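Local structure of DUF176 (Nitrosomonas europaea, 2OMO) at residues V25-A30 with V73-Y78. The protein is a putative antibiotic biosynthesis monooxygenase of the ABM family, probably with oxidoreductase activity. Sequence-based numbering, arbitrary orientation.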
loop_
_atom_site.group_PDB
_atom_site.type_symbol
_atom_site.label_atom_id
_atom_site.label_comp_id
_atom_site.label_asym_id
_atom_site.label_seq_id
_atom_site.Cartn_x
_atom_site.Cartn_y
_atom_site.Cartn_z
ATOM N N VAL A 25 -5.642 2.678 -6.682
ATOM C CA VAL A 25 -4.389 2.073 -6.197
ATOM C C VAL A 25 -4.160 0.700 -6.782
ATOM O O VAL A 25 -5.074 -0.126 -6.861
ATOM C CB VAL A 25 -4.398 1.933 -4.649
ATOM C CG1 VAL A 25 -3.126 1.225 -4.119
ATOM C CG2 VAL A 25 -4.636 3.270 -4.001
ATOM N N THR A 26 -2.916 0.443 -7.149
ATOM C CA THR A 26 -2.486 -0.893 -7.596
ATOM C C THR A 26 -1.318 -1.251 -6.712
ATOM O O THR A 26 -0.292 -0.532 -6.692
ATOM C CB THR A 26 -2.058 -0.925 -9.086
ATOM O OG1 THR A 26 -3.072 -0.327 -9.895
ATOM C CG2 THR A 26 -1.865 -2.398 -9.557
ATOM N N ILE A 27 -1.463 -2.315 -5.945
ATOM C CA ILE A 27 -0.321 -2.811 -5.184
ATOM C C ILE A 27 0.365 -3.867 -6.062
ATOM O O ILE A 27 -0.246 -4.917 -6.391
ATOM C CB ILE A 27 -0.711 -3.379 -3.830
ATOM C CG1 ILE A 27 -1.580 -2.360 -3.055
ATOM C CG2 ILE A 27 0.566 -3.837 -3.046
ATOM C CD1 ILE A 27 -1.973 -2.769 -1.582
ATOM N N VAL A 28 1.617 -3.591 -6.429
ATOM C CA VAL A 28 2.322 -4.492 -7.338
ATOM C C VAL A 28 3.329 -5.310 -6.550
ATOM O O VAL A 28 4.199 -4.744 -5.886
ATOM C CB VAL A 28 2.993 -3.758 -8.517
ATOM C CG1 VAL A 28 3.776 -4.775 -9.393
ATOM C CG2 VAL A 28 1.889 -2.961 -9.332
ATOM N N TYR A 29 3.206 -6.630 -6.633
ATOM C CA TYR A 29 4.102 -7.545 -5.924
ATOM C C TYR A 29 5.148 -8.132 -6.860
ATOM O O TYR A 29 4.817 -8.708 -7.897
ATOM C CB TYR A 29 3.321 -8.665 -5.259
ATOM C CG TYR A 29 2.284 -8.200 -4.272
ATOM C CD1 TYR A 29 2.600 -8.104 -2.929
ATOM C CD2 TYR A 29 0.977 -7.871 -4.691
ATOM C CE1 TYR A 29 1.617 -7.666 -1.965
ATOM C CE2 TYR A 29 0.020 -7.409 -3.770
ATOM C CZ TYR A 29 0.341 -7.337 -2.407
ATOM O OH TYR A 29 -0.574 -6.906 -1.481
ATOM N N ALA A 30 6.411 -7.981 -6.492
ATOM C CA ALA A 30 7.498 -8.479 -7.345
ATOM C C ALA A 30 8.441 -9.369 -6.555
ATOM O O ALA A 30 8.943 -8.951 -5.512
ATOM C CB ALA A 30 8.284 -7.341 -7.967
ATOM N N VAL A 73 7.431 -4.525 -3.167
ATOM C CA VAL A 73 6.075 -4.001 -3.498
ATOM C C VAL A 73 6.228 -2.603 -4.106
ATOM O O VAL A 73 7.001 -1.772 -3.574
ATOM C CB VAL A 73 5.196 -3.891 -2.244
ATOM C CG1 VAL A 73 3.971 -2.916 -2.476
ATOM C CG2 VAL A 73 4.735 -5.281 -1.790
ATOM N N LEU A 74 5.549 -2.354 -5.227
ATOM C CA LEU A 74 5.339 -0.999 -5.723
ATOM C C LEU A 74 3.890 -0.612 -5.386
ATOM O O LEU A 74 2.947 -1.230 -5.866
ATOM C CB LEU A 74 5.533 -0.903 -7.254
ATOM C CG LEU A 74 6.958 -1.285 -7.748
ATOM C CD1 LEU A 74 7.148 -2.814 -7.849
ATOM C CD2 LEU A 74 7.348 -0.602 -9.110
ATOM N N TYR A 75 3.744 0.437 -4.590
ATOM C CA TYR A 75 2.452 0.925 -4.158
ATOM C C TYR A 75 2.137 2.165 -4.999
ATOM O O TYR A 75 2.617 3.271 -4.719
ATOM C CB TYR A 75 2.501 1.216 -2.656
ATOM C CG TYR A 75 1.218 1.718 -2.050
ATOM C CD1 TYR A 75 0.185 0.827 -1.686
ATOM C CD2 TYR A 75 1.024 3.062 -1.845
ATOM C CE1 TYR A 75 -0.997 1.298 -1.136
ATOM C CE2 TYR A 75 -0.171 3.554 -1.297
ATOM C CZ TYR A 75 -1.184 2.648 -0.949
ATOM O OH TYR A 75 -2.375 3.064 -0.368
ATOM N N GLU A 76 1.301 1.960 -6.019
ATOM C CA GLU A 76 1.117 2.961 -7.069
ATOM C C GLU A 76 -0.324 3.513 -6.962
ATOM O O GLU A 76 -1.273 2.829 -7.332
ATOM C CB GLU A 76 1.336 2.273 -8.417
ATOM C CG GLU A 76 2.607 1.405 -8.463
ATOM C CD GLU A 76 2.869 0.781 -9.852
ATOM O OE1 GLU A 76 2.026 0.911 -10.765
ATOM O OE2 GLU A 76 3.920 0.117 -10.002
ATOM N N ALA A 77 -0.447 4.733 -6.438
ATOM C CA ALA A 77 -1.712 5.372 -6.102
ATOM C C ALA A 77 -1.842 6.616 -6.979
ATOM O O ALA A 77 -0.893 7.422 -7.058
ATOM C CB ALA A 77 -1.717 5.787 -4.628
ATOM N N TYR A 78 -3.005 6.775 -7.635
ATOM C CA TYR A 78 -3.285 7.987 -8.401
ATOM C C TYR A 78 -4.630 8.593 -8.002
ATOM O O TYR A 78 -5.553 7.884 -7.513
ATOM C CB TYR A 78 -3.288 7.681 -9.906
ATOM C CG TYR A 78 -1.938 7.262 -10.439
ATOM C CD1 TYR A 78 -1.134 8.180 -11.159
ATOM C CD2 TYR A 78 -1.457 5.959 -10.234
ATOM C CE1 TYR A 78 0.130 7.819 -11.651
ATOM C CE2 TYR A 78 -0.179 5.582 -10.734
ATOM C CZ TYR A 78 0.592 6.513 -11.430
ATOM O OH TYR A 78 1.820 6.108 -11.890
HETATM O O HOH W 1 -2.457 2.333 -10.055
#
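The Y75 ring is met obliquely by two side chains of the neighbouring strand. V25 CG1 lies 3.7 Å from Y75 CE1, and I27 CG1 lies 3.9 Å from Y75 CD1. Y75 CG stands anti to the backbone N (chi1 -179°), which brings the ring within reach of both. The Y29 ring is also touched obliquely, by V73 CG2. Here the two side chains run side by side and point the same way. The other methyl of V73, CG1, meets I27 CG2 at 3.6 Å. V25, I27, Y29, V73, Y75 and A77 share one face of the sheet, and this face packs on the second subunit. Y75 stacks on Y75 of that subunit, and Y75 OH is hydrogen-bonded to D61 OD2 of the second subunit. Y29 OH is hydrogen-bonded to Y29 OH of the second subunit.

T26, V28, L74 and E76 project from the other face. V28 CB sits 4.0 Å from L74 CB. V28 CG2 rests against the E76 carboxylate, 3.7 Å from OE2. A water links T26 OG1 to E76 O, and E76 O also accepts a hydrogen bond from T26 N at 2.9 Å.

Segments 25-30 and 73-78 run antiparallel, their axes at 167°. T26 with E76 and V28 with L74 are hydrogen-bonded pairs, each joined by two backbone bonds.

Both strands are internal in the four-stranded antiparallel sheet of a ferredoxin-like fold, as in other ABM proteins. Strand 109-117 pairs with V25, I27 and Y29 on one side, and strand 57-65 flanks V73 on the other. Helix 81-87 covers part of the face bearing E76, where H87 touches its side chain.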